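Local coordinates for protein NanS-p (Escherichia phage vB_EcoP_24B, PDB 6YP6) that probably binds carbohydrate as part of a conserved phage carbohydrate esterase, at residues A[162-170]-A[176-184]. Numbering follows the deposited sequence.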
# COMPACT_ATOMS: atom_id res chain seq x y z
N ASN A 162 4.04 14.18 15.90
CA ASN A 162 3.76 15.59 16.12
C ASN A 162 2.83 16.16 15.06
O ASN A 162 2.85 17.36 14.78
CB ASN A 162 5.05 16.41 16.22
CG ASN A 162 5.78 16.15 17.53
OD1 ASN A 162 6.92 15.71 17.53
ND2 ASN A 162 5.11 16.43 18.64
N ASN A 163 2.01 15.29 14.47
CA ASN A 163 1.04 15.64 13.43
C ASN A 163 1.69 16.09 12.13
O ASN A 163 1.00 16.62 11.25
CB ASN A 163 -0.02 16.64 13.89
CG ASN A 163 -1.03 16.01 14.82
OD1 ASN A 163 -1.20 14.79 14.86
ND2 ASN A 163 -1.72 16.85 15.58
N SER A 164 2.99 15.85 11.96
CA SER A 164 3.63 16.18 10.71
C SER A 164 3.06 15.32 9.58
O SER A 164 2.91 14.10 9.71
CB SER A 164 5.14 15.93 10.80
OG SER A 164 5.75 16.11 9.54
N LEU A 165 2.77 15.95 8.46
CA LEU A 165 2.32 15.28 7.25
C LEU A 165 3.48 14.97 6.31
O LEU A 165 3.26 14.55 5.17
CB LEU A 165 1.23 16.13 6.58
CG LEU A 165 -0.03 16.32 7.43
CD1 LEU A 165 -0.89 17.46 6.90
CD2 LEU A 165 -0.85 15.04 7.47
N GLN A 166 4.71 15.15 6.76
CA GLN A 166 5.90 14.83 5.99
C GLN A 166 6.30 13.38 6.24
O GLN A 166 6.74 13.03 7.34
CB GLN A 166 7.03 15.78 6.38
CG GLN A 166 8.32 15.48 5.68
CD GLN A 166 9.33 16.54 5.98
OE1 GLN A 166 9.88 16.59 7.09
NE2 GLN A 166 9.55 17.44 5.04
N VAL A 167 6.19 12.57 5.19
CA VAL A 167 6.36 11.12 5.22
C VAL A 167 7.65 10.76 4.51
O VAL A 167 8.02 11.38 3.51
CB VAL A 167 5.16 10.45 4.53
CG1 VAL A 167 5.32 8.95 4.41
CG2 VAL A 167 3.88 10.77 5.28
N THR A 168 8.36 9.76 5.02
CA THR A 168 9.55 9.27 4.35
C THR A 168 9.28 7.89 3.80
O THR A 168 8.97 6.97 4.57
CB THR A 168 10.76 9.25 5.29
OG1 THR A 168 10.98 10.56 5.81
CG2 THR A 168 12.03 8.80 4.54
N PRO A 169 9.39 7.69 2.48
CA PRO A 169 9.28 6.34 1.93
C PRO A 169 10.56 5.58 2.22
O PRO A 169 11.65 6.16 2.21
CB PRO A 169 9.09 6.59 0.44
CG PRO A 169 9.87 7.89 0.18
CD PRO A 169 9.81 8.68 1.46
N VAL A 170 10.43 4.29 2.50
CA VAL A 170 11.55 3.41 2.79
C VAL A 170 11.47 2.27 1.79
O VAL A 170 10.50 1.49 1.80
CB VAL A 170 11.54 2.90 4.24
CG1 VAL A 170 12.87 2.24 4.55
CG2 VAL A 170 11.26 4.03 5.22
N GLY A 176 14.01 6.87 0.91
CA GLY A 176 13.97 7.76 -0.22
C GLY A 176 13.72 9.19 0.21
O GLY A 176 13.86 9.56 1.39
N THR A 177 13.32 10.02 -0.74
CA THR A 177 13.18 11.45 -0.48
C THR A 177 11.90 11.71 0.31
O THR A 177 10.82 11.24 -0.09
CB THR A 177 13.14 12.20 -1.80
OG1 THR A 177 14.32 11.87 -2.55
CG2 THR A 177 13.08 13.70 -1.59
N PRO A 178 11.96 12.45 1.41
CA PRO A 178 10.72 12.80 2.12
C PRO A 178 9.77 13.57 1.21
O PRO A 178 10.19 14.30 0.31
CB PRO A 178 11.21 13.69 3.28
CG PRO A 178 12.62 13.26 3.48
CD PRO A 178 13.16 12.94 2.13
N PHE A 179 8.48 13.40 1.47
CA PHE A 179 7.45 14.14 0.75
C PHE A 179 6.35 14.49 1.74
O PHE A 179 6.20 13.85 2.78
CB PHE A 179 6.87 13.31 -0.43
CG PHE A 179 6.15 12.07 0.00
CD1 PHE A 179 6.83 10.92 0.36
CD2 PHE A 179 4.77 12.05 0.03
CE1 PHE A 179 6.13 9.78 0.76
CE2 PHE A 179 4.07 10.93 0.42
CZ PHE A 179 4.75 9.79 0.78
N THR A 180 5.57 15.51 1.41
CA THR A 180 4.48 15.94 2.26
C THR A 180 3.14 15.52 1.64
O THR A 180 2.90 15.76 0.46
CB THR A 180 4.54 17.44 2.52
OG1 THR A 180 5.75 17.73 3.22
CG2 THR A 180 3.37 17.90 3.37
N LEU A 181 2.30 14.89 2.45
CA LEU A 181 0.97 14.52 1.99
C LEU A 181 0.21 15.77 1.59
O LEU A 181 0.36 16.84 2.19
CB LEU A 181 0.19 13.81 3.09
CG LEU A 181 0.75 12.47 3.55
CD1 LEU A 181 0.05 12.00 4.80
CD2 LEU A 181 0.65 11.40 2.47
N THR A 182 -0.61 15.64 0.55
CA THR A 182 -1.48 16.70 0.08
C THR A 182 -2.88 16.11 -0.07
O THR A 182 -3.09 14.91 0.08
CB THR A 182 -1.03 17.26 -1.28
OG1 THR A 182 -1.20 16.27 -2.30
CG2 THR A 182 0.41 17.69 -1.25
N GLN A 183 -3.83 16.97 -0.39
CA GLN A 183 -5.12 16.47 -0.84
C GLN A 183 -4.94 15.64 -2.12
O GLN A 183 -3.97 15.80 -2.86
CB GLN A 183 -6.09 17.63 -1.07
CG GLN A 183 -6.35 18.42 0.21
CD GLN A 183 -7.47 19.43 0.08
OE1 GLN A 183 -8.21 19.42 -0.90
NE2 GLN A 183 -7.60 20.30 1.08
N SER A 184 -5.90 14.76 -2.37
CA SER A 184 -5.85 13.83 -3.48
C SER A 184 -7.23 13.72 -4.11
O SER A 184 -8.23 13.91 -3.42
CB SER A 184 -5.43 12.44 -2.99
OG SER A 184 -5.70 11.41 -3.92
O HOH W 1 8.24 17.00 2.70
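Phe179 O accepts from Val167 N at 2.7 Å, and Gln166 CA adds a CA-H...O contact to the same oxygen. The return bond, Phe179 N to Val167 O, is 2.9 Å long, which makes these two residues an antiparallel hydrogen-bonded pair. Their side chains lie side by side on one face of the sheet. Val167 CB lies over one face of the Phe179 ring, off-centre near CZ and 4.2 Å from the centroid, a CH-pi contact. With Phe179 CG between its own backbone N and carbonyl carbon (chi1 65°), the ring is turned back over the neighbouring strand. Pro169 CD meets the ring edge in its plane. The segments belong to a beta hairpin, strands 166-171 and 174-180, next to strand 152-159 in a large antiparallel sheet. Phe157 and Phe159 of that strand also touch Val167, and Tyr130 meets the Phe179 ring. Further along, Leu181 N donates to Leu165 O at 2.9 Å, nearly straight at the hydrogen (170°). Leu181 CG packs on Val167 CG2, and Leu181 CD1 meets Leu165 CD2 with the two side chains crossed at about a right angle. On the other face, a water oxygen accepts from Gln166 NE2 at 2.7 Å and is also hydrogen-bonded to Thr180 OG1.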